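PDB 3ORF: dihydropteridine reductase from Dictyostelium discoideum, which catalyses the NADH- or NADPH-dependent reduction of quinonoid dihydropteridines, regenerating tetrahydrobiopterin, an essential cofactor of aromatic amino acid hydroxylases. Local coordinates for residues K45-I50 / E222-S227; K80-S85 / A131-Q136; K113-M118 / M155-A160; S146-R151 / A164-I169. All blocks are in the same frame, centred on the assembly; numbering follows the deposited sequence.

Contact 1 (K45-I50 / E222-S227)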
# COMPACT_ATOMS: atom_id res chain seq x y z
N LYS A 45 -13.86 -31.96 1.91
CA LYS A 45 -15.27 -31.72 2.21
C LYS A 45 -16.07 -31.72 0.91
O LYS A 45 -17.21 -31.25 0.84
CB LYS A 45 -15.40 -30.39 2.99
CG LYS A 45 -14.74 -30.45 4.39
CD LYS A 45 -15.64 -31.19 5.40
CE LYS A 45 -15.04 -31.15 6.80
NZ LYS A 45 -13.90 -32.07 6.91
N SER A 46 -15.44 -32.24 -0.14
CA SER A 46 -16.06 -32.40 -1.45
C SER A 46 -16.39 -31.09 -2.20
O SER A 46 -17.30 -31.09 -3.00
CB SER A 46 -17.30 -33.34 -1.38
OG SER A 46 -16.94 -34.59 -0.76
N TRP A 47 -15.65 -30.00 -1.96
CA TRP A 47 -15.76 -28.84 -2.81
C TRP A 47 -14.85 -29.06 -4.02
O TRP A 47 -13.85 -29.77 -3.96
CB TRP A 47 -15.34 -27.54 -2.07
CG TRP A 47 -16.40 -26.95 -1.16
CD1 TRP A 47 -17.17 -27.61 -0.28
CD2 TRP A 47 -16.76 -25.57 -1.07
NE1 TRP A 47 -18.03 -26.75 0.35
CE2 TRP A 47 -17.80 -25.48 -0.12
CE3 TRP A 47 -16.33 -24.42 -1.74
CZ2 TRP A 47 -18.42 -24.26 0.22
CZ3 TRP A 47 -16.94 -23.20 -1.43
CH2 TRP A 47 -17.99 -23.14 -0.45
N ASN A 48 -15.20 -28.42 -5.11
CA ASN A 48 -14.35 -28.35 -6.24
C ASN A 48 -13.33 -27.21 -5.95
O ASN A 48 -13.70 -26.10 -5.49
CB ASN A 48 -15.27 -28.05 -7.40
CG ASN A 48 -14.68 -28.40 -8.72
OD1 ASN A 48 -14.18 -27.52 -9.42
ND2 ASN A 48 -14.73 -29.69 -9.09
N THR A 49 -12.04 -27.50 -6.16
CA THR A 49 -10.96 -26.56 -5.86
C THR A 49 -10.22 -26.05 -7.10
O THR A 49 -9.97 -26.82 -8.02
CB THR A 49 -9.92 -27.23 -4.98
OG1 THR A 49 -9.39 -28.39 -5.66
CG2 THR A 49 -10.54 -27.63 -3.66
N ILE A 50 -9.85 -24.77 -7.11
CA ILE A 50 -9.11 -24.17 -8.22
C ILE A 50 -7.93 -23.36 -7.65
O ILE A 50 -8.11 -22.63 -6.64
CB ILE A 50 -9.96 -23.23 -9.03
CG1 ILE A 50 -11.14 -23.97 -9.65
CG2 ILE A 50 -9.14 -22.61 -10.11
CD1 ILE A 50 -12.33 -23.17 -9.62
N GLU A 222 -15.98 -23.07 7.78
CA GLU A 222 -17.13 -22.61 8.59
C GLU A 222 -17.78 -21.34 8.01
O GLU A 222 -19.00 -21.27 7.90
CB GLU A 222 -16.75 -22.49 10.09
CG GLU A 222 -17.79 -21.81 11.04
CD GLU A 222 -17.22 -21.43 12.47
OE1 GLU A 222 -15.97 -21.30 12.67
OE2 GLU A 222 -18.05 -21.24 13.39
N TRP A 223 -16.99 -20.34 7.62
CA TRP A 223 -17.57 -19.15 7.04
C TRP A 223 -18.19 -19.42 5.67
O TRP A 223 -19.13 -18.78 5.30
CB TRP A 223 -16.56 -18.01 6.90
CG TRP A 223 -16.00 -17.38 8.19
CD1 TRP A 223 -16.57 -17.32 9.43
CD2 TRP A 223 -14.73 -16.71 8.31
NE1 TRP A 223 -15.73 -16.65 10.32
CE2 TRP A 223 -14.60 -16.26 9.64
CE3 TRP A 223 -13.70 -16.42 7.39
CZ2 TRP A 223 -13.48 -15.59 10.09
CZ3 TRP A 223 -12.56 -15.72 7.85
CH2 TRP A 223 -12.46 -15.33 9.18
N SER A 224 -17.60 -20.33 4.90
CA SER A 224 -18.10 -20.71 3.55
C SER A 224 -19.47 -21.42 3.52
O SER A 224 -20.19 -21.28 2.54
CB SER A 224 -17.10 -21.61 2.88
OG SER A 224 -15.94 -20.84 2.71
N THR A 225 -19.82 -22.12 4.60
CA THR A 225 -20.99 -22.98 4.67
C THR A 225 -22.05 -22.50 5.65
O THR A 225 -23.18 -22.91 5.55
CB THR A 225 -20.60 -24.40 5.06
OG1 THR A 225 -19.81 -24.35 6.25
CG2 THR A 225 -19.77 -25.05 3.97
N ASN A 226 -21.68 -21.61 6.58
CA ASN A 226 -22.59 -21.05 7.58
C ASN A 226 -22.51 -19.52 7.59
O ASN A 226 -21.79 -18.86 8.39
CB ASN A 226 -22.27 -21.66 8.92
CG ASN A 226 -23.11 -21.10 10.04
OD1 ASN A 226 -24.07 -20.35 9.82
ND2 ASN A 226 -22.75 -21.46 11.28
N SER A 227 -23.25 -18.94 6.67
CA SER A 227 -23.14 -17.52 6.42
C SER A 227 -23.44 -16.69 7.70
O SER A 227 -22.97 -15.57 7.84
CB SER A 227 -24.04 -17.16 5.23
OG SER A 227 -25.40 -17.29 5.63

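Contact 2 (K80-S85 / A131-Q136)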
# COMPACT_ATOMS: atom_id res chain seq x y z
N LYS A 80 -9.68 -17.39 -18.98
CA LYS A 80 -9.64 -18.85 -19.04
C LYS A 80 -10.66 -19.51 -18.17
O LYS A 80 -11.34 -20.43 -18.60
CB LYS A 80 -8.27 -19.42 -18.65
CG LYS A 80 -7.18 -19.36 -19.70
CD LYS A 80 -5.87 -19.86 -19.08
CE LYS A 80 -4.66 -19.53 -19.95
NZ LYS A 80 -3.39 -19.82 -19.22
N ILE A 81 -10.77 -19.07 -16.92
CA ILE A 81 -11.66 -19.71 -15.95
C ILE A 81 -13.14 -19.45 -16.30
O ILE A 81 -14.05 -20.28 -16.06
CB ILE A 81 -11.38 -19.14 -14.55
CG1 ILE A 81 -10.00 -19.62 -14.04
CG2 ILE A 81 -12.49 -19.52 -13.60
CD1 ILE A 81 -9.56 -19.01 -12.77
N ASN A 82 -13.35 -18.25 -16.84
CA ASN A 82 -14.65 -17.74 -17.31
C ASN A 82 -15.16 -18.60 -18.48
O ASN A 82 -16.23 -19.22 -18.37
CB ASN A 82 -14.49 -16.28 -17.74
CG ASN A 82 -15.69 -15.42 -17.40
OD1 ASN A 82 -15.81 -14.91 -16.29
ND2 ASN A 82 -16.57 -15.25 -18.38
N SER A 83 -14.38 -18.65 -19.56
CA SER A 83 -14.68 -19.54 -20.71
C SER A 83 -14.82 -21.04 -20.36
O SER A 83 -15.15 -21.82 -21.21
CB SER A 83 -13.63 -19.35 -21.83
OG SER A 83 -12.46 -20.15 -21.64
N LYS A 84 -14.56 -21.43 -19.10
CA LYS A 84 -14.82 -22.80 -18.61
C LYS A 84 -16.13 -22.84 -17.82
O LYS A 84 -16.48 -23.85 -17.22
CB LYS A 84 -13.67 -23.27 -17.71
CG LYS A 84 -12.51 -23.88 -18.46
CD LYS A 84 -11.33 -24.13 -17.54
CE LYS A 84 -10.70 -25.52 -17.73
NZ LYS A 84 -10.32 -25.87 -19.15
N SER A 85 -16.82 -21.70 -17.77
CA SER A 85 -18.10 -21.58 -17.08
C SER A 85 -18.13 -21.72 -15.52
O SER A 85 -19.19 -21.96 -14.93
CB SER A 85 -19.16 -22.49 -17.73
OG SER A 85 -20.45 -22.10 -17.33
N ALA A 131 -14.38 -9.60 -8.23
CA ALA A 131 -15.39 -8.90 -9.02
C ALA A 131 -15.86 -9.73 -10.24
O ALA A 131 -17.06 -9.77 -10.55
CB ALA A 131 -14.88 -7.57 -9.49
N LYS A 132 -14.94 -10.42 -10.92
CA LYS A 132 -15.36 -11.15 -12.15
C LYS A 132 -15.96 -12.54 -11.90
O LYS A 132 -16.86 -12.93 -12.62
CB LYS A 132 -14.24 -11.24 -13.22
CG LYS A 132 -13.88 -9.92 -13.95
CD LYS A 132 -15.06 -9.23 -14.67
CE LYS A 132 -14.59 -8.12 -15.65
NZ LYS A 132 -15.24 -6.79 -15.49
N LEU A 133 -15.47 -13.27 -10.90
CA LEU A 133 -15.81 -14.69 -10.77
C LEU A 133 -16.63 -15.05 -9.52
O LEU A 133 -17.10 -16.23 -9.39
CB LEU A 133 -14.55 -15.54 -10.74
CG LEU A 133 -13.58 -15.51 -11.94
CD1 LEU A 133 -12.35 -16.44 -11.77
CD2 LEU A 133 -14.30 -15.81 -13.29
N LEU A 134 -16.80 -14.11 -8.59
CA LEU A 134 -17.46 -14.47 -7.35
C LEU A 134 -18.97 -14.56 -7.58
O LEU A 134 -19.53 -13.77 -8.34
CB LEU A 134 -17.12 -13.46 -6.26
CG LEU A 134 -17.31 -13.96 -4.83
CD1 LEU A 134 -16.32 -15.11 -4.55
CD2 LEU A 134 -17.21 -12.79 -3.78
N ASN A 135 -19.61 -15.57 -7.00
CA ASN A 135 -21.07 -15.68 -7.03
C ASN A 135 -21.64 -14.72 -6.00
O ASN A 135 -20.98 -14.37 -4.96
CB ASN A 135 -21.48 -17.06 -6.59
CG ASN A 135 -21.48 -18.09 -7.73
OD1 ASN A 135 -21.77 -17.77 -8.88
ND2 ASN A 135 -21.11 -19.32 -7.39
N GLN A 136 -22.86 -14.28 -6.27
CA GLN A 136 -23.59 -13.46 -5.32
C GLN A 136 -23.56 -14.26 -4.01
O GLN A 136 -23.60 -15.49 -4.06
CB GLN A 136 -25.05 -13.19 -5.79
CG GLN A 136 -25.05 -12.50 -7.20
CD GLN A 136 -26.43 -11.99 -7.65
OE1 GLN A 136 -27.41 -12.73 -7.70
NE2 GLN A 136 -26.48 -10.72 -7.98

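Contact 3 (K113-M118 / M155-A160). With NAD (nicotinamide-adenine-dinucleotide), chain E.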
# COMPACT_ATOMS: atom_id res chain seq x y z
N LYS A 113 10.52 -3.78 -3.83
CA LYS A 113 9.96 -4.42 -5.01
C LYS A 113 9.43 -5.86 -4.73
O LYS A 113 8.36 -6.22 -5.19
CB LYS A 113 10.92 -4.34 -6.20
CG LYS A 113 10.73 -5.48 -7.18
CD LYS A 113 11.83 -5.46 -8.16
CE LYS A 113 11.21 -5.62 -9.54
NZ LYS A 113 11.46 -7.04 -9.88
N GLY A 114 10.16 -6.64 -3.92
CA GLY A 114 9.67 -7.93 -3.51
C GLY A 114 8.27 -7.89 -2.87
O GLY A 114 7.44 -8.75 -3.12
N MET A 115 8.02 -6.95 -1.95
CA MET A 115 6.77 -6.98 -1.15
C MET A 115 5.64 -6.43 -2.05
O MET A 115 4.52 -6.89 -1.96
CB MET A 115 6.90 -6.14 0.11
CG MET A 115 7.93 -6.71 1.23
SD MET A 115 7.42 -8.36 1.73
CE MET A 115 8.28 -9.36 0.47
N ILE A 116 5.94 -5.43 -2.90
CA ILE A 116 4.94 -4.94 -3.83
C ILE A 116 4.49 -6.10 -4.73
O ILE A 116 3.33 -6.38 -4.84
CB ILE A 116 5.44 -3.76 -4.62
CG1 ILE A 116 5.41 -2.52 -3.73
CG2 ILE A 116 4.52 -3.54 -5.87
CD1 ILE A 116 6.06 -1.26 -4.32
N ASP A 117 5.43 -6.82 -5.32
CA ASP A 117 5.05 -7.86 -6.28
C ASP A 117 4.33 -9.05 -5.65
O ASP A 117 3.46 -9.68 -6.25
CB ASP A 117 6.34 -8.35 -6.98
CG ASP A 117 6.92 -7.30 -8.02
OD1 ASP A 117 6.25 -6.33 -8.44
OD2 ASP A 117 8.09 -7.48 -8.40
N MET A 118 4.79 -9.46 -4.47
CA MET A 118 4.23 -10.61 -3.81
C MET A 118 2.94 -10.28 -3.05
O MET A 118 1.98 -11.05 -3.09
CB MET A 118 5.26 -11.22 -2.85
CG MET A 118 6.28 -12.14 -3.58
SD MET A 118 7.32 -13.00 -2.36
CE MET A 118 8.88 -12.09 -2.52
N MET A 155 10.46 -3.46 9.16
CA MET A 155 10.01 -4.22 7.99
C MET A 155 8.95 -3.38 7.28
O MET A 155 7.79 -3.75 7.07
CB MET A 155 9.43 -5.57 8.39
CG MET A 155 8.36 -5.50 9.44
SD MET A 155 7.79 -7.14 9.98
CE MET A 155 8.78 -7.46 11.44
N ILE A 156 9.43 -2.22 6.87
CA ILE A 156 8.62 -1.17 6.39
C ILE A 156 7.87 -1.57 5.10
O ILE A 156 6.74 -1.15 4.87
CB ILE A 156 9.57 0.05 6.12
CG1 ILE A 156 10.07 0.61 7.45
CG2 ILE A 156 8.87 1.15 5.32
CD1 ILE A 156 10.84 1.89 7.31
N ALA A 157 8.51 -2.34 4.25
CA ALA A 157 7.88 -2.63 2.97
C ALA A 157 6.78 -3.66 3.13
O ALA A 157 5.65 -3.56 2.54
CB ALA A 157 8.94 -3.11 1.99
N TYR A 158 7.04 -4.63 3.97
CA TYR A 158 6.01 -5.64 4.31
C TYR A 158 4.85 -4.94 5.01
O TYR A 158 3.67 -5.21 4.70
CB TYR A 158 6.62 -6.72 5.22
CG TYR A 158 5.65 -7.75 5.78
CD1 TYR A 158 5.14 -8.76 4.95
CD2 TYR A 158 5.28 -7.73 7.12
CE1 TYR A 158 4.31 -9.72 5.43
CE2 TYR A 158 4.38 -8.73 7.64
CZ TYR A 158 3.94 -9.69 6.80
OH TYR A 158 3.12 -10.63 7.25
N GLY A 159 5.16 -4.06 5.98
CA GLY A 159 4.07 -3.41 6.80
C GLY A 159 3.19 -2.52 5.89
O GLY A 159 1.95 -2.58 5.90
N ALA A 160 3.85 -1.73 5.03
CA ALA A 160 3.04 -0.83 4.16
C ALA A 160 2.18 -1.60 3.13
O ALA A 160 1.10 -1.21 2.89
CB ALA A 160 3.90 0.20 3.49
PA NAD E . 4.41 -19.36 0.86
O1A NAD E . 5.62 -18.63 0.43
O2A NAD E . 4.43 -20.84 1.05
O5B NAD E . 3.30 -19.17 -0.34
C5B NAD E . 2.93 -18.00 -0.98
C4B NAD E . 2.45 -18.42 -2.38
O4B NAD E . 2.09 -17.19 -3.06
C3B NAD E . 3.64 -19.00 -3.18
O3B NAD E . 3.18 -20.09 -3.95
C2B NAD E . 3.97 -17.94 -4.21
O2B NAD E . 4.40 -18.52 -5.45
C1B NAD E . 2.58 -17.29 -4.40
N9A NAD E . 2.61 -15.87 -4.86
C8A NAD E . 3.50 -14.93 -4.45
N7A NAD E . 3.16 -13.78 -5.05
C5A NAD E . 2.09 -13.99 -5.87
C6A NAD E . 1.30 -13.17 -6.74
N6A NAD E . 1.62 -11.88 -6.97
N1A NAD E . 0.24 -13.72 -7.40
C2A NAD E . -0.04 -15.01 -7.24
N3A NAD E . 0.68 -15.80 -6.42
C4A NAD E . 1.76 -15.33 -5.75
O3 NAD E . 3.88 -18.57 2.12
PN NAD E . 2.91 -19.00 3.23
O1N NAD E . 3.83 -19.34 4.37
O2N NAD E . 1.80 -19.91 2.74
O5D NAD E . 2.17 -17.62 3.66
C5D NAD E . 0.87 -17.27 3.19
C4D NAD E . 0.53 -15.82 3.59
O4D NAD E . 0.89 -15.60 4.98
C3D NAD E . 1.23 -14.70 2.82
O3D NAD E . 0.17 -13.79 2.36
C2D NAD E . 2.11 -14.00 3.86
O2D NAD E . 2.21 -12.62 3.47
C1D NAD E . 1.15 -14.16 5.06
N1N NAD E . 1.29 -13.75 6.53
C2N NAD E . 2.00 -14.52 7.56
C3N NAD E . 2.00 -14.00 8.90
C7N NAD E . 2.70 -14.70 10.10
O7N NAD E . 3.38 -14.03 10.90
N7N NAD E . 2.43 -16.02 10.21
C4N NAD E . 1.32 -12.80 9.21
C5N NAD E . 0.62 -12.10 8.22
C6N NAD E . 0.61 -12.57 6.91

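Contact 4 (S146-R151 / A164-I169)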
# COMPACT_ATOMS: atom_id res chain seq x y z
N SER A 146 -1.38 -9.28 11.14
CA SER A 146 -1.59 -8.64 12.45
C SER A 146 -0.56 -7.56 12.76
O SER A 146 -0.88 -6.48 13.34
CB SER A 146 -1.52 -9.69 13.50
OG SER A 146 -2.08 -9.13 14.64
N ALA A 147 0.68 -7.79 12.41
CA ALA A 147 1.71 -6.80 12.77
C ALA A 147 1.46 -5.46 12.05
O ALA A 147 1.84 -4.44 12.57
CB ALA A 147 3.18 -7.33 12.41
N ALA A 148 0.87 -5.47 10.86
CA ALA A 148 0.57 -4.21 10.16
C ALA A 148 -0.51 -3.40 10.80
O ALA A 148 -0.69 -2.30 10.42
CB ALA A 148 0.18 -4.46 8.71
N LEU A 149 -1.24 -3.92 11.77
CA LEU A 149 -2.09 -3.05 12.62
C LEU A 149 -1.28 -1.98 13.37
O LEU A 149 -1.85 -0.99 13.81
CB LEU A 149 -2.92 -3.86 13.63
CG LEU A 149 -3.79 -4.91 12.89
CD1 LEU A 149 -4.54 -5.71 13.86
CD2 LEU A 149 -4.80 -4.23 11.83
N ASN A 150 0.04 -2.16 13.53
CA ASN A 150 0.84 -1.24 14.33
C ASN A 150 2.10 -0.90 13.58
O ASN A 150 2.22 -1.31 12.44
CB ASN A 150 1.23 -1.89 15.68
CG ASN A 150 0.04 -1.92 16.67
OD1 ASN A 150 -0.38 -0.89 17.22
ND2 ASN A 150 -0.50 -3.10 16.87
N ARG A 151 3.07 -0.22 14.22
CA ARG A 151 4.36 0.09 13.56
C ARG A 151 5.15 -1.14 13.12
O ARG A 151 5.24 -2.16 13.82
CB ARG A 151 5.25 0.96 14.44
CG ARG A 151 4.56 2.24 14.95
CD ARG A 151 4.52 3.36 13.94
NE ARG A 151 4.19 2.95 12.57
CZ ARG A 151 2.95 2.72 12.08
NH1 ARG A 151 1.85 2.81 12.85
NH2 ARG A 151 2.83 2.40 10.77
N ALA A 164 -1.82 -1.73 2.90
CA ALA A 164 -2.63 -1.43 1.73
C ALA A 164 -3.63 -2.58 1.55
O ALA A 164 -4.77 -2.37 1.16
CB ALA A 164 -1.73 -1.35 0.47
N THR A 165 -3.17 -3.81 1.79
CA THR A 165 -4.07 -5.00 1.70
C THR A 165 -5.28 -4.84 2.59
O THR A 165 -6.40 -5.16 2.18
CB THR A 165 -3.36 -6.27 2.07
OG1 THR A 165 -2.21 -6.39 1.24
CG2 THR A 165 -4.26 -7.45 1.86
N HIS A 166 -5.04 -4.32 3.81
CA HIS A 166 -6.15 -4.16 4.77
C HIS A 166 -7.15 -3.15 4.19
O HIS A 166 -8.34 -3.27 4.39
CB HIS A 166 -5.65 -3.64 6.16
CG HIS A 166 -4.77 -4.64 6.88
ND1 HIS A 166 -3.99 -4.30 7.97
CD2 HIS A 166 -4.56 -5.97 6.68
CE1 HIS A 166 -3.30 -5.36 8.37
NE2 HIS A 166 -3.62 -6.38 7.59
N HIS A 167 -6.65 -2.10 3.58
CA HIS A 167 -7.56 -1.00 3.08
C HIS A 167 -8.39 -1.59 1.91
O HIS A 167 -9.56 -1.26 1.75
CB HIS A 167 -6.69 0.17 2.65
CG HIS A 167 -7.45 1.37 2.20
ND1 HIS A 167 -7.72 2.44 3.05
CD2 HIS A 167 -7.96 1.71 0.98
CE1 HIS A 167 -8.38 3.36 2.38
NE2 HIS A 167 -8.57 2.94 1.13
N ILE A 168 -7.80 -2.48 1.11
CA ILE A 168 -8.53 -3.06 -0.03
C ILE A 168 -9.72 -3.92 0.44
O ILE A 168 -10.86 -3.81 -0.03
CB ILE A 168 -7.59 -3.95 -0.89
CG1 ILE A 168 -6.59 -3.07 -1.65
CG2 ILE A 168 -8.40 -4.78 -1.92
CD1 ILE A 168 -5.32 -3.91 -2.16
N ILE A 169 -9.44 -4.76 1.42
CA ILE A 169 -10.46 -5.46 2.10
C ILE A 169 -11.63 -4.57 2.50
O ILE A 169 -12.82 -4.94 2.29
CB ILE A 169 -9.92 -6.12 3.37
CG1 ILE A 169 -8.93 -7.22 2.98
CG2 ILE A 169 -11.09 -6.65 4.19
CD1 ILE A 169 -7.98 -7.63 4.24

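Contact 1 (K45-I50 / E222-S227)
Trp47 sets the benzo half of its indole against Ser224 and Thr225, joining the entry to strand 48-53 of the Rossmann fold to the last turn of helix 213-225. CH2 is 3.8 Å from Ser224 CB, and CZ2 of the same ring is 4.1 Å from Thr225 CG2. Both carbons approach at a slant to the ring, and the indole and the threonine cross obliquely. With chi1 at -80°, CG of Trp47 stands anti to its own carbonyl carbon, which sends the ring out across the gap while the two backbones stay far apart, the CA atoms of Trp47 and Ser224 being 10.6 Å from each other. Phe42 meets the indole edge-to-face, and Phe221 also meets it, with ring planes at about 70°. Replacing Trp47 by an alanine would probably leave Phe42 and Phe221 without their ring partner and take the apolar cover from Ser224 CB and Thr225 CG2. The hydroxyls on the helix side bond elsewhere: Ser224 OG to Leu220 O and Thr90 OG1, Thr225 OG1 to Phe221 O. Just before the tryptophan, Ser46 has positive phi and serves as the C-prime residue of the Schellman motif closing helix 33-44, with Trp47 N bonded back to Phe42 O. At the pyrrole end of the indole, Lys45 O lies in the ring plane, 3.8 Å from Trp47 CD1.

Contact 2 (K80-S85 / A131-Q136)
Asn82 and Leu133 bring their CA atoms to 7.3 Å, where the C-terminal ends of helices 71-82 and 108-133 come side by side. In the Rossmann fold these two helices are successive beta-alpha-beta connections, the first leading from strand 62-65 to strand 88-93 and the second from there to strand 138-143. Leu133 has the largest share of the buried surface, 69 of 144 Å². With chi1 at -60° its CG lies beside the backbone N, and the forked end faces the other helix. CD1 lies mainly against the isoleucine, 3.6 Å from Ile81 CG2 and 3.9 Å from Ile81 CD1, while CD2 also borders Ile81 CG2; the two side chains cross at about a right angle. Ile81 also packs on Phe64, and Leu133 on Ile78, so the pair continues an apolar layer between helix and sheet. Helix 71-82 is followed by a type I turn from Asn82 to Ser85, where positive phi at Ser85 marks a Schellman motif and Ser85 N reaches Asn82 O at 2.6 Å. The CD2 branch meets a polar group without a hydrogen bond, by van der Waals contact alone: Leu133 CD2 is 3.5 Å from Asn82 OD1.

Contact 3 (K113-M118 / M155-A160)
The carbonyl oxygen Asp117 O accepts a hydrogen bond from N6A of the bound NAD at 3.0 Å, with an N-H...O angle of 144°, so backbone of helix 108-133 anchors the adenine. Two residues earlier on this helix, Met115 turns to helix 156-172. Its chain bends at both chi2 and chi3, which folds it along the backbone of the other helix: CG lies 3.8 Å from Ala157 CB and 3.6 Å from Tyr158 N. The sulfur then reaches the base of the tyrosine, with Met115 SD 3.9 Å from Tyr158 CB. Measured to the ring centroid, SD sits 81° off the normal, a Met-aromatic contact at the edge. The fold is that of the short-chain dehydrogenases/reductases, and Tyr158 is its predicted proton acceptor; Tyr158 OH stands 3.1 Å from C5N of the nicotinamide ring. An alanine in place of Met115 would probably open a gap beside Ala157 and leave the CD1 side of the tyrosine ring without its sulfur neighbour. Trp98 meets the same ring edge-to-face. On the dimer side, Ile116 packs on Tyr121 and Ala160 on Phe124, both of the second subunit.

Contact 4 (S146-R151 / A164-I169)
His166 gives up the most surface here, 65 Å², against 24 Å² for Ala148 and 19 Å² for Leu149, and its CE1 corner is where both partners arrive. Ala148 CB comes within 3.6 Å of His166 CE1. Leu149 adds one branch: its CD2 is 3.9 Å from both His166 CE1 and His166 ND1, and the leucine chain runs at about a right angle to that of the histidine. Neither methyl lies squarely over the ring or in its plane; both approach obliquely. A chi1 of -66° at His166 swings the imidazole off helix 156-172 and over to the loop. In the short-chain dehydrogenase/reductase fold, residues 146-151 belong to the loop between strand 138-143 and this helix, which carries the predicted catalytic Tyr158. The loop makes a 3-10 turn at 147-149, where Leu149 N bonds to Ser146 O at 3.0 Å, and this turn sets Ala148 and Leu149 side by side before the histidine. His166 NE2 is bonded to the backbone N of Ala145; as an amide there can only donate, NE2 is probably the unprotonated nitrogen. Leu236 of strand 236-242 packs on both Leu149 and His166. Further along the loop, Arg151 NE forms a salt bridge with Asp171 OD1 of the second subunit; from the helix, His167 NE2 is hydrogen-bonded to Thr152 OG1 of that subunit.

Contacts 3 and 4 adjoin: their centres are 12 Å apart, both use helix 156-172, and Gly159 O touches Ala148 CB at 3.8 Å. Contact 3 touches the cofactor and holds the predicted active-site tyrosine, contact 4 lies close by, and both reach the second subunit. Contact 2 shares helix 108-133 with contact 3, yet their centres lie 29 Å apart, so this one long helix links the adenine-binding turn to the far end of the fold. Contact 1, about 17 Å from contact 2 between centres, closes a chain loop within which all the others are nested. Contacts 2 and 4 follow in series, whereas contact 3 crosses both along the chain, interleaving the connections around the central sheet.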